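Local coordinates for protein DyP-type peroxidase (PDB 4GS1) that probably uses a haem group and hydrogen peroxide to oxidise dyes and other substrates, as other dye-decolourising peroxidases do, at residues Ala29-Asp34 and Ser44-Ala49; Arg78-His83 and Val107-Gly112; Asp127-Leu132 and Gly239-Val244. One frame throughout, in Å; residues are numbered along the deposited sequence.

The three contacts move from a polar surface seam to apolar packing. Interaction 1 lies at the surface, where the end of helix 21-30 and the loop before strand 50-58 meet through two arginines and a water. Interactions 2 and 3 are buried and no hydrogen bond crosses either of them: the first packs helix 66-90 on strand 106-111 of the N-terminal sheet, the second lays the loop segment 127-132 against strand 240-249 of the C-terminal sheet. An isoleucine methyl does most of the work in interaction 2, a tyrosine ring in interaction 3. No secondary-structure element is common to any two contacts, although interactions 2 and 3 come within about 4 Å at their nearest atoms.

Interaction 1. Residues Ala29-Asp34 and Ser44-Ala49; sequences ARRRAD and SGRAPA
The carbonyl O of R46 receives a hydrogen bond of 2.7 Å from water 1, and the same water accepts one of 2.8 Å from R31 NH1. This two-step bridge is the polar link between the segments, because no direct hydrogen bond crosses from one to the other. Arginine suits position 31: its long chain can carry an N-H donor from the end of a helix across to the water. CG of R31 lies between the backbone N and the carbonyl carbon (chi1 68°), and a bend at chi3 then turns the guanidinium toward the 44-49 loop, where NH1 meets the water. R31 is also the first residue past helix 21-30 to abandon helical backbone angles, and the chain runs on as an extended loop. Segment 44-49 leads into strand 50-58 of the ferredoxin-like N-terminal half, with P48 packed on M106 of strand 106-111. Directly across the contact, R46 NH2 comes to 3.4 Å from R31 NE and to 3.5 Å from R31 CD, the two guanidinium planes standing 50° apart. Both nitrogens are donors, so the touch is packing and not a bond. The R46 chain, too, is bent at chi3, and its length lets the guanidinium meet R31 although its backbone belongs to the other loop. The carboxylate of D27 probably tempers the gathering of positive charge, since its OD2 forms a salt bridge with R46 NH2 while its OD1 does the same with R30 NH2. R46 thus serves twice, its side chain held by D27 and its main-chain carbonyl held by the water. R31 NH1 has a further, weak hydrogen bond to S104 OG.

Interaction 2. Residues Arg78-His83 and Val107-Gly112; sequences RTWAEH and VTIGIG
W80 on helix 66-90 and I109 on strand 106-111 face one another with their CA atoms 7.7 Å apart, and each side chain sets off toward the other segment. The reach comes from I109: CG1 lies anti to the carbonyl carbon (chi1 -58°) and the chain continues extended, driving CD1 against the helix. I109 CD1 settles 3.7 Å from A81 N and 3.9 Å from W80 CB. The distance from I109 CD1 to A81 CB is 4.2 Å, and alanine suits this position because its single methyl lets the isoleucine come up to the main chain. Helix 66-90 joins strands 50-58 and 106-111, which are parallel but separated by strand 149-155, giving the split beta-alpha-beta unit of a ferredoxin-like fold; the contact is the helix-to-sheet packing of that unit. The other branch of I109, CG2, approaches the indole of W80 obliquely. Tryptophan brings broad apolar cover to the sheet, extending to L149 and L151 of strand 149-155, while its one polar atom, the NE1 of this buried residue, is satisfied by a hydrogen bond to the carbonyl of L168 on helix 158-172.

Interaction 3. Residues Asp127-Leu132 and Gly239-Val244; sequences DALADL and GSYLVV
A128, in the short 3-10 turn, lays its CB over one face of the Y241 ring. CB of A128 is 3.9 Å from the centroid of the Y241 ring and 30° off the normal, a CH-pi contact, and it sits toward the hydroxyl end, 3.5 Å from Y241 CZ. Alanine suits the spot because a single methyl can approach an aromatic face closely without the bulk that would hold a larger side chain off. The turn is closed by a hydrogen bond from A130 N to D127 O, which helps to hold A128 in this pose. L129 comes next, its CB 4.1 Å and its backbone N 4.0 Å from Y241 CE1. On Y241 itself, CG is anti to the carbonyl carbon (chi1 -67°), which sends the ring off the strand toward the turn. A serine here would remove the ring, and A128 and L129 would probably lose the surface they rest on. After A130 and D131 the chain returns at L132, whose forked end meets that of V243 tip to tip, CD1 of L132 being 3.9 Å from CG1 of V243 and CD2 of L132 being 4.1 Å from CG2 of V243. Branched aliphatic side chains suit this apolar join, where V243 is buried and L132 keeps some exposure. The side chain of V243 lies about 7 Å from the haem at the nearest atoms. The contact joins a loop of the N-terminal half to the C-terminal ferredoxin-like sheet, in which strand 240-249 runs between strands 334-344 and 369-379. L129 and V243 both touch L376 of strand 369-379, and helix 351-360 adds V352 against L132 and F351 against V243.

Interaction 1. Residues Ala29-Asp34 and Ser44-Ala49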
ATOM      1  N   ALA B  29       6.028 -16.184  -3.020  1.00 18.14           N
ATOM      2  CA  ALA B  29       5.136 -16.227  -1.870  1.00 16.34           C
ATOM      3  C   ALA B  29       5.460 -17.420  -0.982  1.00 18.09           C
ATOM      4  O   ALA B  29       5.273 -17.369   0.235  1.00 18.67           O
ATOM      5  CB  ALA B  29       3.686 -16.285  -2.327  1.00 19.39           C
ATOM      6  N   ARG B  30       5.963 -18.487  -1.595  1.00 17.44           N
ATOM      7  CA  ARG B  30       6.144 -19.767  -0.909  1.00 21.16           C
ATOM      8  C   ARG B  30       7.469 -19.891  -0.144  1.00 20.81           C
ATOM      9  O   ARG B  30       7.522 -20.493   0.936  1.00 24.05           O
ATOM     10  CB  ARG B  30       6.010 -20.913  -1.926  1.00 25.56           C
ATOM     11  CG  ARG B  30       6.707 -22.201  -1.528  1.00 35.94           C
ATOM     12  CD  ARG B  30       6.730 -23.221  -2.669  1.00 45.99           C
ATOM     13  NE  ARG B  30       7.801 -22.976  -3.638  1.00 47.86           N
ATOM     14  CZ  ARG B  30       9.087 -23.251  -3.424  1.00 53.01           C
ATOM     15  NH1 ARG B  30       9.481 -23.762  -2.266  1.00 49.75           N
ATOM     16  NH2 ARG B  30       9.985 -23.004  -4.368  1.00 60.03           N
ATOM     17  N   ARG B  31       8.533 -19.311  -0.692  1.00 18.41           N
ATOM     18  CA  ARG B  31       9.887 -19.555  -0.187  1.00 20.56           C
ATOM     19  C   ARG B  31      10.308 -18.621   0.942  1.00 21.72           C
ATOM     20  O   ARG B  31       9.752 -17.529   1.091  1.00 20.02           O
ATOM     21  CB  ARG B  31      10.889 -19.396  -1.327  1.00 26.38           C
ATOM     22  CG  ARG B  31      10.984 -17.957  -1.809  1.00 30.18           C
ATOM     23  CD  ARG B  31      11.778 -17.820  -3.101  1.00 42.65           C
ATOM     24  NE  ARG B  31      13.194 -17.553  -2.861  1.00 53.81           N
ATOM     25  CZ  ARG B  31      13.689 -16.369  -2.506  1.00 53.91           C
ATOM     26  NH1 ARG B  31      12.883 -15.326  -2.325  1.00 33.26           N
ATOM     27  NH2 ARG B  31      14.994 -16.229  -2.319  1.00 59.10           N
ATOM     28  N   ARG B  32      11.310 -19.048   1.711  1.00 22.40           N
ATOM     29  CA  ARG B  32      11.992 -18.160   2.648  1.00 22.80           C
ATOM     30  C   ARG B  32      13.066 -17.384   1.898  1.00 27.05           C
ATOM     31  O   ARG B  32      13.634 -17.884   0.930  1.00 27.06           O
ATOM     32  CB  ARG B  32      12.659 -18.963   3.764  1.00 24.08           C
ATOM     33  CG  ARG B  32      11.728 -19.908   4.492  1.00 31.18           C
ATOM     34  CD  ARG B  32      11.681 -19.607   5.981  1.00 38.81           C
ATOM     35  NE  ARG B  32      10.696 -20.439   6.672  1.00 42.56           N
ATOM     36  CZ  ARG B  32       9.643 -19.976   7.342  1.00 41.95           C
ATOM     37  NH1 ARG B  32       9.427 -18.669   7.442  1.00 31.58           N
ATOM     38  NH2 ARG B  32       8.807 -20.830   7.927  1.00 40.50           N
ATOM     39  N   ALA B  33      13.355 -16.163   2.337  1.00 20.04           N
ATOM     40  CA  ALA B  33      14.483 -15.427   1.770  1.00 21.30           C
ATOM     41  C   ALA B  33      15.790 -16.117   2.167  1.00 27.53           C
ATOM     42  O   ALA B  33      15.827 -16.874   3.139  1.00 27.43           O
ATOM     43  CB  ALA B  33      14.475 -13.982   2.248  1.00 23.26           C
ATOM     44  N   ASP B  34      16.859 -15.868   1.415  1.00 24.54           N
ATOM     45  CA  ASP B  34      18.191 -16.327   1.810  1.00 26.80           C
ATOM     46  C   ASP B  34      18.738 -15.400   2.898  1.00 30.27           C
ATOM     47  O   ASP B  34      19.137 -14.266   2.628  1.00 28.73           O
ATOM     48  CB  ASP B  34      19.125 -16.357   0.595  1.00 23.67           C
ATOM     49  CG  ASP B  34      20.562 -16.722   0.954  1.00 38.34           C
ATOM     50  OD1 ASP B  34      20.821 -17.210   2.080  1.00 33.17           O
ATOM     51  OD2 ASP B  34      21.444 -16.520   0.092  1.00 42.80           O
ATOM     52  N   SER B  44      20.716  -8.185  -2.972  1.00 19.98           N
ATOM     53  CA  SER B  44      20.825  -9.148  -4.065  1.00 23.01           C
ATOM     54  C   SER B  44      19.625 -10.091  -4.085  1.00 23.13           C
ATOM     55  O   SER B  44      18.774 -10.054  -3.197  1.00 22.85           O
ATOM     56  CB  SER B  44      22.103  -9.971  -3.913  1.00 27.70           C
ATOM     57  OG  SER B  44      22.037 -10.778  -2.747  1.00 33.82           O
ATOM     58  N   GLY B  45      19.554 -10.944  -5.099  1.00 23.53           N
ATOM     59  CA  GLY B  45      18.477 -11.918  -5.177  1.00 22.05           C
ATOM     60  C   GLY B  45      17.208 -11.312  -5.745  1.00 23.41           C
ATOM     61  O   GLY B  45      17.156 -10.108  -6.012  1.00 22.92           O
ATOM     62  N   ARG B  46      16.181 -12.137  -5.933  1.00 23.68           N
ATOM     63  CA  ARG B  46      14.895 -11.627  -6.397  1.00 21.33           C
ATOM     64  C   ARG B  46      14.296 -10.700  -5.351  1.00 17.23           C
ATOM     65  O   ARG B  46      14.288 -11.013  -4.162  1.00 21.97           O
ATOM     66  CB  ARG B  46      13.929 -12.776  -6.702  1.00 27.95           C
ATOM     67  CG  ARG B  46      14.160 -13.423  -8.064  1.00 35.61           C
ATOM     68  CD  ARG B  46      13.248 -14.624  -8.257  1.00 40.50           C
ATOM     69  NE  ARG B  46      13.581 -15.699  -7.326  1.00 47.92           N
ATOM     70  CZ  ARG B  46      12.824 -16.773  -7.118  1.00 55.49           C
ATOM     71  NH1 ARG B  46      11.677 -16.916  -7.771  1.00 46.43           N
ATOM     72  NH2 ARG B  46      13.208 -17.699  -6.251  1.00 62.35           N
ATOM     73  N   ALA B  47      13.799  -9.550  -5.788  1.00 18.01           N
ATOM     74  CA  ALA B  47      13.176  -8.611  -4.850  1.00 16.44           C
ATOM     75  C   ALA B  47      11.705  -8.958  -4.623  1.00 15.53           C
ATOM     76  O   ALA B  47      10.976  -9.222  -5.581  1.00 18.66           O
ATOM     77  CB  ALA B  47      13.309  -7.190  -5.369  1.00 20.65           C
ATOM     78  N   PRO B  48      11.259  -8.955  -3.350  1.00 14.40           N
ATOM     79  CA  PRO B  48       9.843  -9.209  -3.058  1.00 13.82           C
ATOM     80  C   PRO B  48       8.962  -8.077  -3.567  1.00 16.03           C
ATOM     81  O   PRO B  48       9.459  -6.977  -3.822  1.00 15.29           O
ATOM     82  CB  PRO B  48       9.796  -9.244  -1.524  1.00 15.43           C
ATOM     83  CG  PRO B  48      11.206  -9.561  -1.097  1.00 18.26           C
ATOM     84  CD  PRO B  48      12.081  -8.901  -2.128  1.00 17.53           C
ATOM     85  N   ALA B  49       7.664  -8.334  -3.702  1.00 13.50           N
ATOM     86  CA  ALA B  49       6.765  -7.353  -4.304  1.00 13.02           C
ATOM     87  C   ALA B  49       6.488  -6.130  -3.428  1.00 14.30           C
ATOM     88  O   ALA B  49       6.071  -5.094  -3.944  1.00 12.36           O
ATOM     89  CB  ALA B  49       5.441  -8.019  -4.720  1.00 13.43           C
TER
HETATM   90  O   HOH W   1      14.766 -13.357  -2.863  1.00 28.46           O

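Interaction 2. Residues Arg78-His83 and Val107-Gly112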
ATOM      1  N   ARG B  78      21.274  -4.532  18.015  1.00 19.14           N
ATOM      2  CA  ARG B  78      21.235  -5.924  18.474  1.00 20.99           C
ATOM      3  C   ARG B  78      19.814  -6.469  18.485  1.00 24.21           C
ATOM      4  O   ARG B  78      19.566  -7.592  18.046  1.00 22.53           O
ATOM      5  CB  ARG B  78      21.852  -6.085  19.871  1.00 23.03           C
ATOM      6  CG  ARG B  78      21.920  -7.556  20.315  1.00 23.36           C
ATOM      7  CD  ARG B  78      22.029  -7.739  21.833  1.00 38.34           C
ATOM      8  NE  ARG B  78      22.691  -6.617  22.491  1.00 43.23           N
ATOM      9  CZ  ARG B  78      22.066  -5.737  23.268  1.00 47.00           C
ATOM     10  NH1 ARG B  78      20.763  -5.855  23.498  1.00 44.43           N
ATOM     11  NH2 ARG B  78      22.744  -4.740  23.819  1.00 46.51           N
ATOM     12  N   THR B  79      18.880  -5.673  18.990  1.00 20.41           N
ATOM     13  CA  THR B  79      17.491  -6.098  19.068  1.00 19.43           C
ATOM     14  C   THR B  79      16.913  -6.391  17.686  1.00 20.42           C
ATOM     15  O   THR B  79      16.296  -7.439  17.477  1.00 22.17           O
ATOM     16  CB  THR B  79      16.635  -5.053  19.807  1.00 24.12           C
ATOM     17  OG1 THR B  79      17.118  -4.924  21.151  1.00 24.29           O
ATOM     18  CG2 THR B  79      15.176  -5.471  19.833  1.00 24.55           C
ATOM     19  N   TRP B  80      17.116  -5.478  16.739  1.00 17.72           N
ATOM     20  CA  TRP B  80      16.629  -5.706  15.378  1.00 15.06           C
ATOM     21  C   TRP B  80      17.296  -6.931  14.755  1.00 19.71           C
ATOM     22  O   TRP B  80      16.650  -7.695  14.041  1.00 20.74           O
ATOM     23  CB  TRP B  80      16.869  -4.482  14.492  1.00 17.08           C
ATOM     24  CG  TRP B  80      15.962  -3.302  14.768  1.00 16.67           C
ATOM     25  CD1 TRP B  80      14.674  -3.329  15.245  1.00 16.37           C
ATOM     26  CD2 TRP B  80      16.287  -1.925  14.564  1.00 16.05           C
ATOM     27  NE1 TRP B  80      14.185  -2.040  15.347  1.00 16.10           N
ATOM     28  CE2 TRP B  80      15.157  -1.162  14.933  1.00 16.26           C
ATOM     29  CE3 TRP B  80      17.424  -1.257  14.090  1.00 18.29           C
ATOM     30  CZ2 TRP B  80      15.136   0.237  14.851  1.00 16.34           C
ATOM     31  CZ3 TRP B  80      17.405   0.127  14.014  1.00 19.23           C
ATOM     32  CH2 TRP B  80      16.269   0.859  14.400  1.00 18.02           C
ATOM     33  N   ALA B  81      18.583  -7.127  15.024  1.00 21.46           N
ATOM     34  CA  ALA B  81      19.281  -8.286  14.468  1.00 23.67           C
ATOM     35  C   ALA B  81      18.720  -9.588  15.038  1.00 22.78           C
ATOM     36  O   ALA B  81      18.560 -10.571  14.310  1.00 22.07           O
ATOM     37  CB  ALA B  81      20.774  -8.193  14.721  1.00 22.63           C
ATOM     38  N   GLU B  82      18.418  -9.593  16.333  1.00 20.74           N
ATOM     39  CA  GLU B  82      17.815 -10.770  16.962  1.00 21.93           C
ATOM     40  C   GLU B  82      16.451 -11.102  16.367  1.00 26.07           C
ATOM     41  O   GLU B  82      16.146 -12.266  16.086  1.00 24.66           O
ATOM     42  CB  GLU B  82      17.700 -10.576  18.478  1.00 21.78           C
ATOM     43  CG  GLU B  82      19.043 -10.576  19.186  1.00 26.47           C
ATOM     44  CD  GLU B  82      18.946 -10.147  20.636  1.00 37.06           C
ATOM     45  OE1 GLU B  82      17.889  -9.609  21.035  1.00 40.12           O
ATOM     46  OE2 GLU B  82      19.938 -10.336  21.373  1.00 35.84           O
ATOM     47  N   HIS B  83      15.622 -10.082  16.187  1.00 23.68           N
ATOM     48  CA  HIS B  83      14.306 -10.297  15.598  1.00 20.21           C
ATOM     49  C   HIS B  83      14.402 -10.681  14.124  1.00 23.45           C
ATOM     50  O   HIS B  83      13.622 -11.504  13.646  1.00 26.07           O
ATOM     51  CB  HIS B  83      13.421  -9.061  15.783  1.00 24.46           C
ATOM     52  CG  HIS B  83      12.927  -8.884  17.186  1.00 30.39           C
ATOM     53  ND1 HIS B  83      11.589  -8.917  17.516  1.00 41.17           N
ATOM     54  CD2 HIS B  83      13.597  -8.691  18.348  1.00 29.26           C
ATOM     55  CE1 HIS B  83      11.454  -8.739  18.818  1.00 38.92           C
ATOM     56  NE2 HIS B  83      12.657  -8.600  19.348  1.00 34.74           N
ATOM     57  N   VAL B 107      14.866  -8.619   6.098  1.00 14.37           N
ATOM     58  CA  VAL B 107      15.123  -7.421   6.901  1.00 13.10           C
ATOM     59  C   VAL B 107      16.551  -6.920   6.672  1.00 15.55           C
ATOM     60  O   VAL B 107      17.511  -7.692   6.789  1.00 17.65           O
ATOM     61  CB  VAL B 107      14.924  -7.708   8.420  1.00 15.05           C
ATOM     62  CG1 VAL B 107      15.138  -6.436   9.236  1.00 18.26           C
ATOM     63  CG2 VAL B 107      13.530  -8.267   8.684  1.00 16.44           C
ATOM     64  N   THR B 108      16.682  -5.634   6.340  1.00 13.66           N
ATOM     65  CA  THR B 108      17.972  -4.972   6.153  1.00 15.38           C
ATOM     66  C   THR B 108      18.155  -3.900   7.221  1.00 16.20           C
ATOM     67  O   THR B 108      17.226  -3.138   7.492  1.00 16.76           O
ATOM     68  CB  THR B 108      18.026  -4.250   4.798  1.00 18.01           C
ATOM     69  OG1 THR B 108      17.439  -5.073   3.784  1.00 17.25           O
ATOM     70  CG2 THR B 108      19.474  -3.905   4.420  1.00 17.52           C
ATOM     71  N   ILE B 109      19.349  -3.816   7.807  1.00 13.45           N
ATOM     72  CA  ILE B 109      19.608  -2.863   8.884  1.00 13.72           C
ATOM     73  C   ILE B 109      20.694  -1.857   8.483  1.00 17.52           C
ATOM     74  O   ILE B 109      21.790  -2.244   8.074  1.00 17.99           O
ATOM     75  CB  ILE B 109      20.043  -3.593  10.190  1.00 15.24           C
ATOM     76  CG1 ILE B 109      18.972  -4.596  10.644  1.00 17.04           C
ATOM     77  CG2 ILE B 109      20.324  -2.597  11.286  1.00 15.37           C
ATOM     78  CD1 ILE B 109      19.455  -5.527  11.784  1.00 21.50           C
ATOM     79  N   GLY B 110      20.397  -0.565   8.599  1.00 15.56           N
ATOM     80  CA  GLY B 110      21.356   0.449   8.181  1.00 14.11           C
ATOM     81  C   GLY B 110      21.599   1.544   9.198  1.00 15.59           C
ATOM     82  O   GLY B 110      20.824   1.715  10.152  1.00 13.85           O
ATOM     83  N   ILE B 111      22.663   2.311   8.963  1.00 14.50           N
ATOM     84  CA  ILE B 111      23.171   3.286   9.923  1.00 16.42           C
ATOM     85  C   ILE B 111      23.442   4.616   9.223  1.00 19.08           C
ATOM     86  O   ILE B 111      24.072   4.650   8.163  1.00 16.47           O
ATOM     87  CB  ILE B 111      24.485   2.757  10.537  1.00 17.18           C
ATOM     88  CG1 ILE B 111      24.191   1.576  11.467  1.00 17.58           C
ATOM     89  CG2 ILE B 111      25.242   3.862  11.287  1.00 21.29           C
ATOM     90  CD1 ILE B 111      25.427   0.748  11.814  1.00 18.42           C
ATOM     91  N   GLY B 112      22.961   5.711   9.807  1.00 16.23           N
ATOM     92  CA  GLY B 112      23.157   7.025   9.216  1.00 15.62           C
ATOM     93  C   GLY B 112      24.382   7.737   9.751  1.00 20.16           C
ATOM     94  O   GLY B 112      24.824   7.467  10.866  1.00 17.86           O
TER

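Interaction 3. Residues Asp127-Leu132 and Gly239-Val244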
ATOM      1  N   ASP B 127      34.707   8.215   4.288  1.00 23.72           N
ATOM      2  CA  ASP B 127      34.399   9.273   3.327  1.00 24.35           C
ATOM      3  C   ASP B 127      33.113   8.972   2.548  1.00 25.46           C
ATOM      4  O   ASP B 127      32.375   9.885   2.179  1.00 23.76           O
ATOM      5  CB  ASP B 127      35.554   9.462   2.335  1.00 26.87           C
ATOM      6  CG  ASP B 127      36.763  10.126   2.959  1.00 36.56           C
ATOM      7  OD1 ASP B 127      36.660  10.644   4.091  1.00 35.98           O
ATOM      8  OD2 ASP B 127      37.822  10.139   2.300  1.00 37.44           O
ATOM      9  N   ALA B 128      32.850   7.692   2.300  1.00 22.22           N
ATOM     10  CA  ALA B 128      31.666   7.287   1.541  1.00 21.60           C
ATOM     11  C   ALA B 128      30.363   7.599   2.273  1.00 21.18           C
ATOM     12  O   ALA B 128      29.291   7.611   1.660  1.00 20.85           O
ATOM     13  CB  ALA B 128      31.739   5.801   1.187  1.00 22.86           C
ATOM     14  N   LEU B 129      30.454   7.830   3.581  1.00 17.36           N
ATOM     15  CA  LEU B 129      29.278   8.198   4.379  1.00 19.60           C
ATOM     16  C   LEU B 129      29.105   9.722   4.488  1.00 21.34           C
ATOM     17  O   LEU B 129      28.289  10.204   5.267  1.00 20.77           O
ATOM     18  CB  LEU B 129      29.341   7.539   5.769  1.00 17.30           C
ATOM     19  CG  LEU B 129      28.100   7.512   6.672  1.00 18.14           C
ATOM     20  CD1 LEU B 129      26.860   7.085   5.897  1.00 18.80           C
ATOM     21  CD2 LEU B 129      28.320   6.586   7.862  1.00 20.76           C
ATOM     22  N   ALA B 130      29.848  10.488   3.693  1.00 21.70           N
ATOM     23  CA  ALA B 130      29.666  11.946   3.699  1.00 22.75           C
ATOM     24  C   ALA B 130      28.251  12.296   3.253  1.00 20.13           C
ATOM     25  O   ALA B 130      27.676  11.598   2.420  1.00 20.88           O
ATOM     26  CB  ALA B 130      30.681  12.622   2.788  1.00 21.26           C
ATOM     27  N   ASP B 131      27.687  13.367   3.806  1.00 20.93           N
ATOM     28  CA  ASP B 131      26.351  13.794   3.398  1.00 17.06           C
ATOM     29  C   ASP B 131      26.261  14.002   1.886  1.00 24.30           C
ATOM     30  O   ASP B 131      27.225  14.434   1.241  1.00 22.67           O
ATOM     31  CB  ASP B 131      25.945  15.089   4.116  1.00 20.87           C
ATOM     32  CG  ASP B 131      25.783  14.911   5.618  1.00 30.88           C
ATOM     33  OD1 ASP B 131      25.757  15.942   6.329  1.00 28.02           O
ATOM     34  OD2 ASP B 131      25.685  13.761   6.096  1.00 24.81           O
ATOM     35  N   LEU B 132      25.100  13.685   1.322  1.00 17.59           N
ATOM     36  CA  LEU B 132      24.856  13.918  -0.093  1.00 17.72           C
ATOM     37  C   LEU B 132      24.822  15.423  -0.362  1.00 20.72           C
ATOM     38  O   LEU B 132      24.420  16.210   0.508  1.00 21.77           O
ATOM     39  CB  LEU B 132      23.535  13.269  -0.521  1.00 17.52           C
ATOM     40  CG  LEU B 132      23.402  11.761  -0.297  1.00 16.41           C
ATOM     41  CD1 LEU B 132      21.997  11.276  -0.686  1.00 15.94           C
ATOM     42  CD2 LEU B 132      24.447  11.006  -1.095  1.00 19.06           C
ATOM     43  N   GLY B 239      30.460  -3.938   3.134  1.00 17.81           N
ATOM     44  CA  GLY B 239      29.095  -3.440   3.261  1.00 17.56           C
ATOM     45  C   GLY B 239      28.627  -2.773   1.978  1.00 18.31           C
ATOM     46  O   GLY B 239      29.322  -2.813   0.965  1.00 19.65           O
ATOM     47  N   SER B 240      27.453  -2.153   2.003  1.00 13.07           N
ATOM     48  CA  SER B 240      26.994  -1.404   0.837  1.00 14.04           C
ATOM     49  C   SER B 240      26.403  -0.103   1.331  1.00 17.86           C
ATOM     50  O   SER B 240      26.043   0.001   2.510  1.00 18.70           O
ATOM     51  CB  SER B 240      25.954  -2.202   0.054  1.00 13.21           C
ATOM     52  OG  SER B 240      25.637  -1.558  -1.181  1.00 15.20           O
ATOM     53  N   TYR B 241      26.325   0.891   0.451  1.00 15.48           N
ATOM     54  CA  TYR B 241      25.644   2.142   0.778  1.00 14.77           C
ATOM     55  C   TYR B 241      24.348   2.275   0.004  1.00 13.30           C
ATOM     56  O   TYR B 241      24.302   2.015  -1.202  1.00 15.57           O
ATOM     57  CB  TYR B 241      26.544   3.354   0.491  1.00 14.92           C
ATOM     58  CG  TYR B 241      27.743   3.426   1.402  1.00 15.42           C
ATOM     59  CD1 TYR B 241      27.694   4.149   2.590  1.00 16.83           C
ATOM     60  CD2 TYR B 241      28.916   2.769   1.086  1.00 15.12           C
ATOM     61  CE1 TYR B 241      28.795   4.216   3.436  1.00 17.78           C
ATOM     62  CE2 TYR B 241      30.024   2.826   1.933  1.00 17.31           C
ATOM     63  CZ  TYR B 241      29.948   3.556   3.101  1.00 18.79           C
ATOM     64  OH  TYR B 241      31.042   3.627   3.946  1.00 20.14           O
ATOM     65  N   LEU B 242      23.294   2.671   0.714  1.00 14.39           N
ATOM     66  CA  LEU B 242      21.976   2.896   0.131  1.00 13.36           C
ATOM     67  C   LEU B 242      21.661   4.379   0.056  1.00 13.43           C
ATOM     68  O   LEU B 242      21.710   5.082   1.065  1.00 14.50           O
ATOM     69  CB  LEU B 242      20.914   2.228   1.003  1.00 14.30           C
ATOM     70  CG  LEU B 242      19.467   2.633   0.706  1.00 13.85           C
ATOM     71  CD1 LEU B 242      19.049   2.155  -0.674  1.00 14.34           C
ATOM     72  CD2 LEU B 242      18.542   2.062   1.756  1.00 18.50           C
ATOM     73  N   VAL B 243      21.334   4.858  -1.137  1.00 11.99           N
ATOM     74  CA  VAL B 243      20.722   6.175  -1.277  1.00 12.52           C
ATOM     75  C   VAL B 243      19.238   6.002  -1.557  1.00 14.15           C
ATOM     76  O   VAL B 243      18.855   5.357  -2.539  1.00 13.92           O
ATOM     77  CB  VAL B 243      21.358   6.988  -2.424  1.00 12.92           C
ATOM     78  CG1 VAL B 243      20.544   8.269  -2.667  1.00 11.79           C
ATOM     79  CG2 VAL B 243      22.803   7.327  -2.083  1.00 15.55           C
ATOM     80  N   VAL B 244      18.400   6.566  -0.690  1.00 12.01           N
ATOM     81  CA  VAL B 244      16.955   6.565  -0.900  1.00 13.13           C
ATOM     82  C   VAL B 244      16.515   7.935  -1.389  1.00 13.86           C
ATOM     83  O   VAL B 244      16.921   8.955  -0.826  1.00 14.23           O
ATOM     84  CB  VAL B 244      16.215   6.318   0.425  1.00 17.98           C
ATOM     85  CG1 VAL B 244      14.706   6.323   0.191  1.00 15.70           C
ATOM     86  CG2 VAL B 244      16.645   5.019   1.050  1.00 21.18           C
TER